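Local atomic coordinates of Hut operon positive regulatory protein (Bacillus subtilis, PDB entry 4H4L), a protein that binds hut operon mRNA as a histidine-activated hexamer, suppressing transcription termination so that the histidine-utilization genes are expressed. Residues 53-58 against 103-107. The protein carries 1 engineered substitution. Sequence-based numbering, arbitrary orientation.
Sequences AIETAS and RFAVL
Ile-54 of helix 47-60 lies over one face of the Phe-104 ring, which rises from strand 99-109. Traced outward from CB, the isoleucine divides its work between two partners. Its CG1 stands above the ring centre, 3.6 Å from the centroid of Phe-104 and 11° off the ring normal, the geometry of a CH-pi contact. CD1 continues toward the attached end of the ring, 4.0 Å from both Phe-104 CG and Phe-104 CB. A chi1 of -67° sets CG1 beside the backbone N and leaves the other branch, CG2, anti to N and turned to Val-106, with 4.1 Å between Ile-54 CG2 and Val-106 CG2. At the ring's far edge, and in its plane, Ala-57 CB is 3.9 Å from Phe-104 CE1, so face and edge are met by residues about one helical turn apart. Replacing the phenylalanine with an alanine would probably leave Ile-54 CG1 and Ala-57 CB without their partner and open a gap between helix and strand. Further along, Val-106 CG2 comes within 3.9 Å of Ser-58 OG; that hydroxyl is turned back to its own helix, donating to Ile-54 O (2.5 Å from Ser-58 OG) with a C=O...OG angle of 160°, and the same oxygen also accepts from Ser-58 N. Leu-125 of strand 120-130 packs against both Ile-54 and Phe-104. The axes of segments 53-58 and 103-107 come within 10.0 Å, a spacing filled by side chains. With the serine hydroxyl satisfied inside the helix, close apolar and CH-pi packing, rather than polar pairing, appears to join helix to antiparallel sheet here.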
# COMPACT_ATOMS: atom_id res chain seq x y z
N ALA A 53 -23.75 0.03 4.50
CA ALA A 53 -24.81 0.74 3.76
C ALA A 53 -24.99 0.16 2.35
O ALA A 53 -26.11 -0.20 1.96
CB ALA A 53 -24.51 2.24 3.68
N ILE A 54 -23.90 0.04 1.61
CA ILE A 54 -23.96 -0.43 0.24
C ILE A 54 -24.35 -1.90 0.16
O ILE A 54 -25.02 -2.28 -0.78
CB ILE A 54 -22.65 -0.21 -0.54
CG1 ILE A 54 -22.39 1.29 -0.74
CG2 ILE A 54 -22.71 -0.90 -1.89
CD1 ILE A 54 -20.99 1.58 -1.26
N GLU A 55 -23.92 -2.73 1.11
CA GLU A 55 -24.28 -4.15 1.08
C GLU A 55 -25.78 -4.23 1.30
O GLU A 55 -26.50 -4.89 0.53
CB GLU A 55 -23.54 -4.91 2.17
CG GLU A 55 -23.64 -6.43 2.08
CD GLU A 55 -23.07 -7.14 3.32
OE1 GLU A 55 -22.57 -6.47 4.26
OE2 GLU A 55 -23.13 -8.38 3.37
N THR A 56 -26.24 -3.54 2.34
CA THR A 56 -27.66 -3.50 2.68
C THR A 56 -28.52 -2.93 1.53
O THR A 56 -29.49 -3.57 1.16
CB THR A 56 -27.92 -2.79 4.04
OG1 THR A 56 -27.14 -3.44 5.06
CG2 THR A 56 -29.40 -2.90 4.42
N ALA A 57 -28.16 -1.79 0.95
CA ALA A 57 -28.96 -1.24 -0.14
C ALA A 57 -29.04 -2.15 -1.37
O ALA A 57 -30.08 -2.20 -2.01
CB ALA A 57 -28.50 0.16 -0.54
N SER A 58 -27.96 -2.85 -1.69
CA SER A 58 -27.95 -3.78 -2.83
C SER A 58 -28.74 -5.06 -2.51
O SER A 58 -29.21 -5.76 -3.42
CB SER A 58 -26.52 -4.17 -3.22
OG SER A 58 -25.62 -3.07 -3.11
N ARG A 103 -22.25 9.48 -2.27
CA ARG A 103 -23.45 8.93 -2.86
C ARG A 103 -22.90 7.77 -3.67
O ARG A 103 -21.80 7.89 -4.18
CB ARG A 103 -24.13 9.95 -3.77
CG ARG A 103 -25.41 9.42 -4.44
CD ARG A 103 -26.12 10.43 -5.36
NE ARG A 103 -27.23 9.80 -6.10
CZ ARG A 103 -27.85 10.34 -7.15
NH1 ARG A 103 -27.49 11.54 -7.62
NH2 ARG A 103 -28.83 9.68 -7.75
N PHE A 104 -23.66 6.68 -3.78
CA PHE A 104 -23.25 5.49 -4.52
C PHE A 104 -24.30 4.98 -5.53
O PHE A 104 -25.52 5.02 -5.29
CB PHE A 104 -22.85 4.35 -3.55
CG PHE A 104 -23.95 3.92 -2.62
CD1 PHE A 104 -24.80 2.85 -2.95
CD2 PHE A 104 -24.14 4.57 -1.39
CE1 PHE A 104 -25.83 2.47 -2.10
CE2 PHE A 104 -25.18 4.18 -0.52
CZ PHE A 104 -26.02 3.13 -0.87
N ALA A 105 -23.79 4.49 -6.65
CA ALA A 105 -24.58 3.80 -7.63
C ALA A 105 -24.07 2.39 -7.66
O ALA A 105 -22.86 2.20 -7.52
CB ALA A 105 -24.38 4.44 -8.98
N VAL A 106 -24.97 1.40 -7.83
CA VAL A 106 -24.57 -0.00 -8.07
C VAL A 106 -25.27 -0.61 -9.29
O VAL A 106 -26.48 -0.78 -9.30
CB VAL A 106 -24.88 -0.94 -6.89
CG1 VAL A 106 -24.33 -2.33 -7.17
CG2 VAL A 106 -24.35 -0.39 -5.58
N LEU A 107 -24.49 -0.95 -10.30
CA LEU A 107 -25.02 -1.57 -11.52
C LEU A 107 -24.66 -3.04 -11.65
O LEU A 107 -23.53 -3.43 -11.33
CB LEU A 107 -24.53 -0.82 -12.76
CG LEU A 107 -25.47 0.15 -13.46
CD1 LEU A 107 -24.96 0.40 -14.86
CD2 LEU A 107 -26.88 -0.42 -13.55